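Local atomic coordinates of RabGDI protein (Plasmodium falciparum 3D7, PDB entry 3P1W), a protein that probably acts as a Rab GDP-dissociation inhibitor, holding Rab GTPases in their GDP-bound state during membrane traffic. Residues A[28-33]-A[57-62]; A[212-217]-A[231-236]; A[320-325]-A[412-417]; A[330-335]-A[404-409]; A[363-368]-A[376-381]. All coordinates share one frame; numbering follows the deposited sequence.

Contact 1: residues A[28-33]-A[57-62]; sequences TGLKEC and GETASL
Thr59 lies across the CG-CD1 branch of Leu30, and the two side chains cross obliquely. Its CB packs 3.7 Å from Leu30 CG, and its methyl CG2 sits 3.8 Å from Leu30 CD1. The hydroxyl is the polar edge of the same patch: Leu30 N, in the first turn of helix 30-41, donates to Thr59 OG1 over 3.0 Å, with a bent N-H...O angle of 146°. Thr59 OG1 lies between its own backbone N and carbonyl carbon (chi1 50°), which turns it to the helix start while CG2 stays over the leucine. The same oxygen is hydrogen-bonded to Gly56 O, so it ties the helix start to the turn just before residues 57-62. Gly29, at the N-cap, brings its CA to 3.4 Å from Thr59 OG1. Next to it the two glycine backbones pass close together, with Gly29 CA and Gly57 CA 4.5 Å apart; the positive phi of Gly57 favours glycine, and a side chain there would point at residues 28-33. Thr28 braces the same turn through OG1, bonded to Asp50 and to Gly56 N. Phe439 and Pro259 also pack on Leu30. The glycine-containing turn leading through Thr28 and Gly29 from strand 20-26 into helix 30-41, with Asp50 just beyond the parallel strand 46-49, is consistent with a Rossmann-like beta-alpha-beta unit, as in the NADP_Rossmann clan.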
# COMPACT_ATOMS: atom_id res chain seq x y z
N THR A 28 -14.43 -5.53 -6.84
CA THR A 28 -13.53 -6.53 -6.24
C THR A 28 -12.08 -6.00 -6.08
O THR A 28 -11.14 -6.78 -6.07
CB THR A 28 -13.59 -7.89 -6.97
OG1 THR A 28 -13.29 -7.74 -8.36
CG2 THR A 28 -15.03 -8.53 -6.82
N GLY A 29 -11.96 -4.69 -5.85
CA GLY A 29 -10.68 -4.11 -5.41
C GLY A 29 -10.30 -4.81 -4.13
O GLY A 29 -11.15 -5.46 -3.47
N LEU A 30 -9.03 -4.72 -3.79
CA LEU A 30 -8.48 -5.39 -2.62
C LEU A 30 -9.24 -5.07 -1.35
O LEU A 30 -9.61 -5.99 -0.60
CB LEU A 30 -6.98 -5.04 -2.47
CG LEU A 30 -6.07 -5.62 -3.56
CD1 LEU A 30 -4.64 -5.08 -3.37
CD2 LEU A 30 -6.10 -7.15 -3.55
N LYS A 31 -9.54 -3.80 -1.10
CA LYS A 31 -10.27 -3.44 0.12
C LYS A 31 -11.65 -4.14 0.20
O LYS A 31 -12.03 -4.67 1.25
CB LYS A 31 -10.48 -1.95 0.21
CG LYS A 31 -9.20 -1.10 0.46
CD LYS A 31 -9.55 0.38 0.28
CE LYS A 31 -8.41 1.30 0.48
NZ LYS A 31 -8.83 2.72 0.50
N GLU A 32 -12.37 -4.15 -0.91
CA GLU A 32 -13.69 -4.80 -0.97
C GLU A 32 -13.60 -6.31 -0.69
O GLU A 32 -14.43 -6.88 0.04
CB GLU A 32 -14.34 -4.55 -2.32
CG GLU A 32 -15.08 -3.20 -2.44
CD GLU A 32 -14.14 -1.99 -2.61
OE1 GLU A 32 -13.02 -2.17 -3.12
OE2 GLU A 32 -14.54 -0.86 -2.23
N CYS A 33 -12.60 -6.95 -1.30
CA CYS A 33 -12.37 -8.38 -1.10
C CYS A 33 -12.04 -8.71 0.36
O CYS A 33 -12.61 -9.66 0.95
CB CYS A 33 -11.26 -8.85 -2.00
SG CYS A 33 -11.70 -8.85 -3.72
N GLY A 57 -10.67 -4.65 -9.64
CA GLY A 57 -10.95 -3.23 -9.84
C GLY A 57 -9.69 -2.43 -10.16
O GLY A 57 -8.92 -2.79 -11.08
N GLU A 58 -9.46 -1.36 -9.40
CA GLU A 58 -8.28 -0.50 -9.59
C GLU A 58 -6.98 -1.22 -9.23
O GLU A 58 -5.90 -0.80 -9.67
CB GLU A 58 -8.41 0.80 -8.77
CG GLU A 58 -9.51 1.73 -9.24
CD GLU A 58 -9.22 2.34 -10.60
OE1 GLU A 58 -8.08 2.77 -10.87
OE2 GLU A 58 -10.16 2.39 -11.42
N THR A 59 -7.10 -2.27 -8.42
CA THR A 59 -5.98 -3.14 -8.04
C THR A 59 -5.88 -4.39 -8.90
O THR A 59 -5.25 -5.36 -8.51
CB THR A 59 -6.06 -3.50 -6.54
OG1 THR A 59 -7.39 -4.00 -6.20
CG2 THR A 59 -5.77 -2.23 -5.65
N ALA A 60 -6.40 -4.36 -10.12
CA ALA A 60 -6.30 -5.55 -11.00
C ALA A 60 -4.87 -5.92 -11.36
O ALA A 60 -3.99 -5.07 -11.39
CB ALA A 60 -7.07 -5.32 -12.29
N SER A 61 -4.69 -7.21 -11.64
CA SER A 61 -3.44 -7.77 -12.12
C SER A 61 -3.55 -8.06 -13.63
O SER A 61 -4.50 -8.72 -14.04
CB SER A 61 -3.21 -9.09 -11.37
OG SER A 61 -2.01 -9.69 -11.77
N LEU A 62 -2.61 -7.57 -14.43
CA LEU A 62 -2.67 -7.72 -15.91
C LEU A 62 -1.55 -8.61 -16.46
O LEU A 62 -0.39 -8.51 -16.05
CB LEU A 62 -2.61 -6.35 -16.58
CG LEU A 62 -3.79 -5.36 -16.43
CD1 LEU A 62 -4.13 -5.14 -14.99
CD2 LEU A 62 -3.42 -3.99 -17.07

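Contact 2: residues A[212-217]-A[231-236]; sequences AVALYL and ERIKLY
Ala214 O is gripped side-on by Arg232, whose NE and NH2 each donate to it over 2.8 Å. Both donors lie in the carbonyl plane, although the oxygen is tilted about 20° from the guanidinium plane. The arginine chain bends at chi3 (73°), which lays the guanidinium flat on one face of Tyr216: planes 17° apart, centres 4.4 Å apart, an off-centre cation-pi stack. Tyr216 OH is bonded to Thr229, and Arg232 NH2 also forms a salt bridge with Glu440. A turn of helix further on, the ring of Tyr236 takes Val213 CA over its face at 4.1 Å from the centroid, a CH-pi contact, while Val213 CG1 reaches Ile233 CG2. One water donates to both Val213 O and Arg232 O; another links Ala212 O with Tyr236 OH. Leu215, with positive phi, is where the chain leaves helical geometry. The contact is a helix C-terminal end, its late carbonyls held by an arginine of the adjacent helix 226-243 and by bridging waters.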
# COMPACT_ATOMS: atom_id res chain seq x y z
N ALA A 212 10.90 6.30 6.33
CA ALA A 212 11.28 4.98 5.82
C ALA A 212 11.28 3.86 6.87
O ALA A 212 11.39 2.69 6.51
CB ALA A 212 12.67 5.06 5.12
N VAL A 213 11.23 4.22 8.15
CA VAL A 213 11.23 3.21 9.24
C VAL A 213 9.89 3.28 10.00
O VAL A 213 9.20 2.27 10.10
CB VAL A 213 12.47 3.35 10.18
CG1 VAL A 213 12.44 2.30 11.31
CG2 VAL A 213 13.75 3.21 9.37
N ALA A 214 9.51 4.46 10.49
CA ALA A 214 8.18 4.67 11.04
C ALA A 214 7.06 4.70 9.96
O ALA A 214 5.87 4.59 10.28
CB ALA A 214 8.15 5.96 11.87
N LEU A 215 7.46 4.88 8.70
CA LEU A 215 6.56 4.79 7.54
C LEU A 215 5.44 5.84 7.53
O LEU A 215 4.32 5.61 7.01
CB LEU A 215 6.01 3.37 7.37
CG LEU A 215 7.11 2.32 7.14
CD1 LEU A 215 6.48 0.93 7.14
CD2 LEU A 215 7.96 2.57 5.85
N TYR A 216 5.77 7.01 8.05
CA TYR A 216 4.86 8.13 8.01
C TYR A 216 4.94 8.84 6.64
O TYR A 216 5.91 8.69 5.90
CB TYR A 216 5.19 9.13 9.09
CG TYR A 216 4.83 8.73 10.51
CD1 TYR A 216 3.50 8.48 10.88
CD2 TYR A 216 5.80 8.72 11.51
CE1 TYR A 216 3.17 8.17 12.22
CE2 TYR A 216 5.48 8.42 12.83
CZ TYR A 216 4.17 8.15 13.18
OH TYR A 216 3.88 7.85 14.49
N LEU A 217 3.92 9.64 6.36
CA LEU A 217 3.78 10.37 5.10
C LEU A 217 4.29 11.80 5.16
O LEU A 217 4.50 12.44 4.14
CB LEU A 217 2.30 10.39 4.70
CG LEU A 217 1.57 9.05 4.72
CD1 LEU A 217 0.26 9.20 3.95
CD2 LEU A 217 2.40 7.92 4.13
N GLU A 231 6.56 2.83 18.87
CA GLU A 231 5.92 1.55 18.58
C GLU A 231 6.10 1.17 17.12
O GLU A 231 6.36 0.02 16.79
CB GLU A 231 4.42 1.58 18.91
CG GLU A 231 4.09 1.60 20.39
CD GLU A 231 4.25 0.24 21.06
OE1 GLU A 231 4.94 -0.65 20.52
OE2 GLU A 231 3.70 0.08 22.17
N ARG A 232 5.97 2.15 16.24
CA ARG A 232 6.09 1.92 14.81
C ARG A 232 7.52 1.58 14.41
O ARG A 232 7.76 0.66 13.62
CB ARG A 232 5.61 3.15 14.05
CG ARG A 232 4.09 3.33 14.12
CD ARG A 232 3.68 4.67 13.61
NE ARG A 232 3.79 4.75 12.16
CZ ARG A 232 2.85 4.36 11.30
NH1 ARG A 232 1.69 3.84 11.71
NH2 ARG A 232 3.06 4.49 10.00
N ILE A 233 8.47 2.32 14.97
CA ILE A 233 9.90 2.03 14.73
C ILE A 233 10.24 0.65 15.27
O ILE A 233 10.83 -0.16 14.57
CB ILE A 233 10.83 3.13 15.30
CG1 ILE A 233 10.55 4.45 14.59
CG2 ILE A 233 12.31 2.75 15.11
CD1 ILE A 233 11.39 5.62 15.07
N LYS A 234 9.80 0.35 16.49
CA LYS A 234 10.01 -1.00 17.04
C LYS A 234 9.38 -2.08 16.17
O LYS A 234 9.99 -3.12 15.94
CB LYS A 234 9.47 -1.11 18.48
CG LYS A 234 10.09 -2.29 19.21
CD LYS A 234 9.75 -2.29 20.70
CE LYS A 234 8.28 -2.55 20.94
NZ LYS A 234 7.80 -3.76 20.20
N LEU A 235 8.17 -1.82 15.67
CA LEU A 235 7.48 -2.78 14.80
C LEU A 235 8.25 -3.06 13.51
O LEU A 235 8.33 -4.21 13.09
CB LEU A 235 6.06 -2.31 14.48
CG LEU A 235 5.17 -3.32 13.73
CD1 LEU A 235 4.73 -4.48 14.63
CD2 LEU A 235 3.96 -2.60 13.15
N TYR A 236 8.80 -2.02 12.89
CA TYR A 236 9.64 -2.19 11.72
C TYR A 236 10.80 -3.13 12.07
O TYR A 236 11.07 -4.13 11.40
CB TYR A 236 10.19 -0.84 11.27
CG TYR A 236 10.90 -0.85 9.95
CD1 TYR A 236 10.23 -0.49 8.77
CD2 TYR A 236 12.24 -1.19 9.87
CE1 TYR A 236 10.88 -0.51 7.56
CE2 TYR A 236 12.90 -1.19 8.65
CZ TYR A 236 12.22 -0.84 7.49
OH TYR A 236 12.89 -0.85 6.28
O HOH W 1 11.80 0.95 4.44
O HOH W 2 6.90 1.01 11.06

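Contact 3: residues A[320-325]-A[412-417]; sequences IKKIGQ and ISDLYV
Asp414 OD1 accepts from two side chains of the partner strand, which approach from opposite faces of the carboxylate plane. Lys322 NZ comes from well above that plane, at 2.7 Å in a salt bridge. Gln325 NE2, at 2.8 Å, meets the oxygen nearly along its C-O axis, the amide running beside the carboxylate and only 28° from coplanar. The lysine is extended, with CG anti to the backbone N (chi1 179°), and reaches across to Asp414 on the neighbouring strand. On the same sheet face, Lys322 CB packs 3.7 Å from Tyr416 CE1. The ring of Tyr416 also carries Ile320 CD1 over one face, 3.9 Å from its centroid. Across the opposite sheet face, Val417 CG1 meets Ile323 CD1 at 3.7 Å. Paired backbone bonds between Lys321 and Val417 fix the register. Beyond them Ile323 N donates to Leu415 O, yet Leu415 N turns to Gly324 O, 2.8 Å away. Two residues thus face one; at Gly324 a CB would collide with the preceding carbonyl O. Further out, Ser432 bonds Tyr416 N and Met314 packs on Ile320 and Tyr416. The pattern is an antiparallel pair interrupted by a beta bulge, where strand 320-333 begins and strand 405-418 nears its end.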
# COMPACT_ATOMS: atom_id res chain seq x y z
N ILE A 320 -18.67 11.21 -2.10
CA ILE A 320 -17.21 11.29 -2.20
C ILE A 320 -16.76 12.70 -2.51
O ILE A 320 -17.51 13.51 -3.07
CB ILE A 320 -16.65 10.33 -3.28
CG1 ILE A 320 -17.33 10.58 -4.63
CG2 ILE A 320 -16.83 8.87 -2.83
CD1 ILE A 320 -16.93 9.59 -5.70
N LYS A 321 -15.51 12.96 -2.15
CA LYS A 321 -14.87 14.24 -2.39
C LYS A 321 -13.53 13.94 -3.04
O LYS A 321 -12.81 13.10 -2.55
CB LYS A 321 -14.66 14.90 -1.05
CG LYS A 321 -13.80 16.14 -0.97
CD LYS A 321 -13.90 16.75 0.45
CE LYS A 321 -13.26 15.84 1.55
NZ LYS A 321 -13.68 16.23 2.95
N LYS A 322 -13.23 14.60 -4.15
CA LYS A 322 -11.93 14.48 -4.79
C LYS A 322 -10.90 15.32 -4.02
O LYS A 322 -11.12 16.52 -3.74
CB LYS A 322 -12.03 14.89 -6.27
CG LYS A 322 -10.71 14.84 -7.04
CD LYS A 322 -10.88 15.25 -8.51
CE LYS A 322 -9.54 15.69 -9.17
NZ LYS A 322 -9.53 15.60 -10.71
N ILE A 323 -9.79 14.69 -3.64
CA ILE A 323 -8.73 15.38 -2.89
C ILE A 323 -7.45 15.61 -3.68
O ILE A 323 -6.49 16.20 -3.14
CB ILE A 323 -8.37 14.68 -1.56
CG1 ILE A 323 -7.81 13.25 -1.77
CG2 ILE A 323 -9.56 14.68 -0.63
CD1 ILE A 323 -7.22 12.60 -0.49
N GLY A 324 -7.42 15.12 -4.92
CA GLY A 324 -6.21 15.18 -5.73
C GLY A 324 -6.16 14.07 -6.78
O GLY A 324 -7.20 13.52 -7.16
N GLN A 325 -4.96 13.82 -7.28
CA GLN A 325 -4.71 12.74 -8.26
C GLN A 325 -3.42 12.02 -7.89
O GLN A 325 -2.54 12.59 -7.24
CB GLN A 325 -4.55 13.30 -9.68
CG GLN A 325 -5.80 13.94 -10.28
CD GLN A 325 -5.68 14.20 -11.76
OE1 GLN A 325 -4.77 14.88 -12.20
NE2 GLN A 325 -6.62 13.66 -12.53
N ILE A 412 -2.90 8.00 -14.63
CA ILE A 412 -3.21 9.06 -13.69
C ILE A 412 -4.66 8.91 -13.25
O ILE A 412 -5.58 8.77 -14.09
CB ILE A 412 -2.97 10.45 -14.31
CG1 ILE A 412 -1.50 10.62 -14.67
CG2 ILE A 412 -3.43 11.56 -13.32
CD1 ILE A 412 -1.23 11.82 -15.65
N SER A 413 -4.88 8.86 -11.94
CA SER A 413 -6.21 8.58 -11.38
C SER A 413 -6.63 9.66 -10.38
O SER A 413 -5.79 10.17 -9.61
CB SER A 413 -6.21 7.21 -10.69
OG SER A 413 -5.86 6.15 -11.57
N ASP A 414 -7.93 9.95 -10.32
CA ASP A 414 -8.47 10.83 -9.30
C ASP A 414 -8.47 10.12 -7.96
O ASP A 414 -8.71 8.91 -7.88
CB ASP A 414 -9.89 11.32 -9.66
CG ASP A 414 -9.93 12.21 -10.88
OD1 ASP A 414 -8.99 12.96 -11.19
OD2 ASP A 414 -10.97 12.15 -11.57
N LEU A 415 -8.17 10.86 -6.90
CA LEU A 415 -8.21 10.37 -5.53
C LEU A 415 -9.45 10.90 -4.84
O LEU A 415 -9.64 12.13 -4.74
CB LEU A 415 -6.99 10.85 -4.73
CG LEU A 415 -5.62 10.33 -5.18
CD1 LEU A 415 -4.47 11.06 -4.44
CD2 LEU A 415 -5.54 8.80 -4.98
N TYR A 416 -10.30 9.96 -4.40
CA TYR A 416 -11.48 10.24 -3.62
C TYR A 416 -11.37 9.74 -2.20
O TYR A 416 -10.71 8.71 -1.92
CB TYR A 416 -12.71 9.58 -4.24
CG TYR A 416 -13.05 10.13 -5.57
CD1 TYR A 416 -13.70 11.36 -5.69
CD2 TYR A 416 -12.74 9.43 -6.74
CE1 TYR A 416 -14.06 11.87 -6.94
CE2 TYR A 416 -13.05 9.96 -7.99
CZ TYR A 416 -13.73 11.17 -8.07
OH TYR A 416 -14.07 11.70 -9.31
N VAL A 417 -12.00 10.48 -1.32
CA VAL A 417 -12.30 10.01 0.01
C VAL A 417 -13.80 10.11 0.23
O VAL A 417 -14.50 10.82 -0.47
CB VAL A 417 -11.54 10.81 1.09
CG1 VAL A 417 -9.98 10.66 0.93
CG2 VAL A 417 -11.96 12.29 1.15

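Contact 4: residues A[330-335]-A[404-409]; sequences ICILSN and TIEEKF
Ile332 has the most surface covered in this antiparallel pairing, where it faces both Glu406 and Glu407 in a classic beta bulge. Ile332 N donates to Glu407 O over 3.0 Å, whereas Ile332 O takes the N-H of Glu406 over 2.7 Å. The chain turns a corner at Glu406, within the bulge. On one face of the sheet the end of Ile332, CD1, meets the edge of the Phe409 ring, 3.7 Å from CE2; its other branch, CG2, comes near the Glu406 carboxylate. Phe409 has CG anti to its carbonyl carbon (chi1 -52°), and this swings the ring back along the partner strand, with CD2 only 3.3 Å from Ile330 O, which lies in the ring plane. Ile330 closes this end: its N-H and carbonyl both bond the backbone of Phe409, and its CB packs on Phe409 CB. On the other face Cys331 CB meets Ile405 CG2 and Leu333 CD2 meets Ile405 CG1, each at 3.8 Å. Ile379 of strand 378-385 packs on Ile330 and Ile332; Leu67 packs on Phe409, and Lys72 makes a cation-pi contact with its ring. At the far end water 3 receives a weak bond from Ser334 N and donates to Thr404 O. Glu406 OE1 is bonded to Tyr81 and OE2 forms a salt bridge with Lys377; Ser334 OG donates to the anti lone pair of Glu406 OE2 at 2.6 Å.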
# COMPACT_ATOMS: atom_id res chain seq x y z
N ILE A 330 4.40 2.35 -14.56
CA ILE A 330 4.96 1.01 -14.63
C ILE A 330 6.03 0.97 -15.72
O ILE A 330 5.75 1.31 -16.87
CB ILE A 330 3.85 -0.02 -14.91
CG1 ILE A 330 2.84 -0.03 -13.75
CG2 ILE A 330 4.47 -1.43 -15.18
CD1 ILE A 330 1.48 -0.72 -14.05
N CYS A 331 7.24 0.54 -15.36
CA CYS A 331 8.38 0.55 -16.27
C CYS A 331 8.98 -0.85 -16.37
O CYS A 331 9.30 -1.47 -15.36
CB CYS A 331 9.49 1.45 -15.74
SG CYS A 331 8.98 3.11 -15.31
N ILE A 332 9.10 -1.35 -17.59
CA ILE A 332 9.80 -2.59 -17.84
C ILE A 332 11.27 -2.25 -17.96
O ILE A 332 11.64 -1.43 -18.81
CB ILE A 332 9.31 -3.28 -19.11
CG1 ILE A 332 7.87 -3.78 -18.92
CG2 ILE A 332 10.18 -4.48 -19.44
CD1 ILE A 332 7.23 -4.34 -20.18
N LEU A 333 12.08 -2.91 -17.15
CA LEU A 333 13.55 -2.76 -17.18
C LEU A 333 14.25 -4.04 -17.65
O LEU A 333 13.71 -5.14 -17.47
CB LEU A 333 14.08 -2.42 -15.78
CG LEU A 333 13.39 -1.33 -14.97
CD1 LEU A 333 14.06 -1.10 -13.60
CD2 LEU A 333 13.34 -0.06 -15.76
N SER A 334 15.44 -3.87 -18.24
CA SER A 334 16.31 -4.96 -18.68
C SER A 334 17.15 -5.55 -17.54
O SER A 334 17.71 -6.63 -17.67
CB SER A 334 17.31 -4.44 -19.74
OG SER A 334 16.71 -3.54 -20.67
N ASN A 335 17.28 -4.79 -16.45
CA ASN A 335 18.19 -5.13 -15.35
C ASN A 335 17.65 -4.58 -14.04
O ASN A 335 16.77 -3.72 -14.06
CB ASN A 335 19.56 -4.52 -15.61
CG ASN A 335 20.33 -5.28 -16.68
OD1 ASN A 335 20.65 -6.48 -16.51
ND2 ASN A 335 20.61 -4.61 -17.79
N THR A 404 18.14 1.90 -17.83
CA THR A 404 17.48 1.87 -19.11
C THR A 404 16.07 1.34 -18.98
O THR A 404 15.85 0.23 -18.50
CB THR A 404 18.26 1.00 -20.10
OG1 THR A 404 19.55 1.59 -20.28
CG2 THR A 404 17.53 0.95 -21.44
N ILE A 405 15.10 2.15 -19.39
CA ILE A 405 13.70 1.76 -19.34
C ILE A 405 13.25 1.31 -20.72
O ILE A 405 13.34 2.06 -21.68
CB ILE A 405 12.79 2.92 -18.85
CG1 ILE A 405 13.20 3.36 -17.44
CG2 ILE A 405 11.29 2.52 -18.94
CD1 ILE A 405 12.70 4.77 -17.03
N GLU A 406 12.74 0.08 -20.81
CA GLU A 406 12.29 -0.43 -22.14
C GLU A 406 10.95 0.13 -22.55
O GLU A 406 10.74 0.49 -23.72
CB GLU A 406 12.23 -1.95 -22.16
CG GLU A 406 13.56 -2.60 -21.87
CD GLU A 406 13.56 -4.11 -22.04
OE1 GLU A 406 12.52 -4.72 -22.37
OE2 GLU A 406 14.63 -4.70 -21.81
N GLU A 407 10.01 0.13 -21.61
CA GLU A 407 8.65 0.60 -21.84
C GLU A 407 8.07 1.24 -20.58
O GLU A 407 8.42 0.83 -19.46
CB GLU A 407 7.72 -0.55 -22.23
CG GLU A 407 8.10 -1.33 -23.49
CD GLU A 407 8.01 -0.52 -24.77
OE1 GLU A 407 7.33 0.53 -24.79
OE2 GLU A 407 8.60 -0.98 -25.78
N LYS A 408 7.19 2.21 -20.78
CA LYS A 408 6.48 2.90 -19.70
C LYS A 408 4.97 2.77 -19.92
O LYS A 408 4.46 2.93 -21.03
CB LYS A 408 6.80 4.39 -19.69
CG LYS A 408 8.18 4.74 -19.19
CD LYS A 408 8.47 6.22 -19.43
CE LYS A 408 9.97 6.52 -19.25
NZ LYS A 408 10.26 7.98 -19.55
N PHE A 409 4.27 2.49 -18.85
CA PHE A 409 2.81 2.42 -18.85
C PHE A 409 2.29 3.36 -17.74
O PHE A 409 2.41 3.05 -16.57
CB PHE A 409 2.38 0.98 -18.58
CG PHE A 409 3.03 -0.04 -19.47
CD1 PHE A 409 2.35 -0.53 -20.57
CD2 PHE A 409 4.32 -0.50 -19.23
CE1 PHE A 409 2.92 -1.50 -21.41
CE2 PHE A 409 4.91 -1.44 -20.06
CZ PHE A 409 4.20 -1.95 -21.17
O HOH W 3 17.46 -1.60 -17.44

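Contact 5: residues A[363-368]-A[376-381]; sequences INLVSF and GKYIAI
Asn364 and Ile381 exchange two backbone hydrogen bonds, Asn364 N to Ile381 O at 3.0 Å and Ile381 N to Asn364 O at 2.8 Å. Val366 and Ile379 repeat the exchange two residues on, with Ile379 N donating almost straight (169°) to Val366 O. Between these hydrogen-bonded pairs sits Leu365 opposite Ala380, a non-hydrogen-bonded pair whose backbone polar groups turn outward: Leu365 bonds Cys346 and Ala380 bonds Cys331, in the strands flanking this hairpin. The leucine has CG anti to the backbone N (chi1 178°), which brings CD2 back over the partner strand, 3.8 Å from Tyr378 CB and 4.1 Å from Ala380 CB. Ser367 CB approaches Tyr378 CD1 at 3.5 Å, while its hydroxyl bonds Asn344 O. The buried amide of Asn364 is also served, since ND2 donates to Ser437 O and Pro93 O. Where the strands part, water 4 donates to Lys377 O over 2.7 Å, accepts from Gly376 N and receives a weak bond from Phe368 N. Lys377 O takes a further bond from Thr373 OG1. The chemistry implies a beta hairpin held chiefly by main-chain bonds within a wider sheet, with Leu365, Val366 and their apolar partners supplying the packing and water bridging the mouth of the connecting loop.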
# COMPACT_ATOMS: atom_id res chain seq x y z
N ILE A 363 8.95 3.98 -5.16
CA ILE A 363 9.25 3.07 -6.26
C ILE A 363 9.28 1.64 -5.73
O ILE A 363 10.03 1.35 -4.78
CB ILE A 363 10.60 3.36 -6.93
CG1 ILE A 363 10.75 4.84 -7.25
CG2 ILE A 363 10.79 2.44 -8.14
CD1 ILE A 363 12.11 5.26 -7.90
N ASN A 364 8.45 0.77 -6.30
CA ASN A 364 8.54 -0.67 -6.03
C ASN A 364 9.13 -1.39 -7.22
O ASN A 364 8.91 -1.00 -8.35
CB ASN A 364 7.18 -1.24 -5.70
CG ASN A 364 6.81 -0.96 -4.27
OD1 ASN A 364 7.66 -0.56 -3.46
ND2 ASN A 364 5.54 -1.16 -3.93
N LEU A 365 9.90 -2.44 -6.95
CA LEU A 365 10.54 -3.21 -7.99
C LEU A 365 10.20 -4.68 -7.72
O LEU A 365 10.39 -5.15 -6.59
CB LEU A 365 12.06 -2.97 -7.96
CG LEU A 365 13.02 -3.68 -8.91
CD1 LEU A 365 13.19 -5.17 -8.60
CD2 LEU A 365 12.64 -3.48 -10.39
N VAL A 366 9.69 -5.36 -8.76
CA VAL A 366 9.42 -6.78 -8.73
C VAL A 366 9.82 -7.44 -10.04
O VAL A 366 10.05 -6.77 -11.05
CB VAL A 366 7.95 -7.04 -8.40
CG1 VAL A 366 7.67 -6.74 -6.91
CG2 VAL A 366 7.07 -6.20 -9.31
N SER A 367 9.94 -8.76 -10.02
CA SER A 367 10.54 -9.46 -11.14
C SER A 367 10.11 -10.92 -11.17
O SER A 367 9.09 -11.28 -10.59
CB SER A 367 12.08 -9.34 -11.04
OG SER A 367 12.57 -10.01 -9.89
N PHE A 368 10.90 -11.75 -11.86
CA PHE A 368 10.68 -13.18 -11.90
C PHE A 368 10.66 -13.81 -10.50
O PHE A 368 9.96 -14.80 -10.28
CB PHE A 368 11.75 -13.84 -12.75
CG PHE A 368 11.63 -15.34 -12.82
CD1 PHE A 368 10.61 -15.94 -13.55
CD2 PHE A 368 12.55 -16.15 -12.15
CE1 PHE A 368 10.50 -17.32 -13.62
CE2 PHE A 368 12.44 -17.54 -12.21
CZ PHE A 368 11.43 -18.12 -12.94
N GLY A 376 14.66 -12.36 -16.37
CA GLY A 376 15.58 -11.44 -17.05
C GLY A 376 14.97 -10.06 -17.23
O GLY A 376 15.65 -9.12 -17.63
N LYS A 377 13.68 -9.93 -16.98
CA LYS A 377 13.04 -8.61 -17.02
C LYS A 377 12.57 -8.21 -15.61
O LYS A 377 12.36 -9.06 -14.74
CB LYS A 377 11.87 -8.57 -18.02
CG LYS A 377 12.24 -8.86 -19.48
CD LYS A 377 13.22 -7.84 -20.08
CE LYS A 377 13.70 -8.28 -21.46
NZ LYS A 377 14.89 -7.55 -21.94
N TYR A 378 12.43 -6.91 -15.40
CA TYR A 378 12.02 -6.36 -14.13
C TYR A 378 10.93 -5.32 -14.37
O TYR A 378 10.87 -4.71 -15.46
CB TYR A 378 13.19 -5.69 -13.41
CG TYR A 378 14.38 -6.60 -13.23
CD1 TYR A 378 14.66 -7.15 -12.01
CD2 TYR A 378 15.19 -6.94 -14.31
CE1 TYR A 378 15.72 -8.01 -11.84
CE2 TYR A 378 16.26 -7.80 -14.16
CZ TYR A 378 16.52 -8.33 -12.91
OH TYR A 378 17.57 -9.18 -12.72
N ILE A 379 10.13 -5.08 -13.34
CA ILE A 379 9.13 -4.04 -13.35
C ILE A 379 9.34 -3.09 -12.17
O ILE A 379 9.33 -3.52 -11.02
CB ILE A 379 7.71 -4.64 -13.27
CG1 ILE A 379 7.34 -5.29 -14.59
CG2 ILE A 379 6.70 -3.58 -13.00
CD1 ILE A 379 7.06 -4.27 -15.64
N ALA A 380 9.54 -1.80 -12.46
CA ALA A 380 9.62 -0.76 -11.43
C ALA A 380 8.40 0.13 -11.58
O ALA A 380 8.11 0.60 -12.68
CB ALA A 380 10.93 0.07 -11.59
N ILE A 381 7.71 0.37 -10.48
CA ILE A 381 6.49 1.16 -10.46
C ILE A 381 6.72 2.39 -9.60
O ILE A 381 6.89 2.30 -8.39
CB ILE A 381 5.31 0.34 -9.93
CG1 ILE A 381 5.23 -1.01 -10.67
CG2 ILE A 381 4.00 1.17 -10.06
CD1 ILE A 381 6.01 -2.20 -10.03
O HOH W 4 13.67 -11.22 -13.67

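Contact 1 comes first along the chain and contact 2 follows; contacts 4 and 5 are nested inside the loop closed by contact 3. Contacts 3 and 4 are two stations on one long pairing of strands 320-333 and 405-418, their centres about 27 Å apart. Contact 5 lies about 9 Å from contact 4, centre to centre, because strand 378-385, one arm of the hairpin, also pairs with strand 320-333. Contact 1 belongs to the Rossmann-like part, about 17 Å from contact 3 by centres, and Glu58 approaches Ser413 there. Contact 2 packs helices on the opposite side of the chain's centre from contact 1. The chain passes from strand 305-308 of the Rossmann-like sheet into 320-333 and returns from 405-418 to 427-429, joining the two sheets.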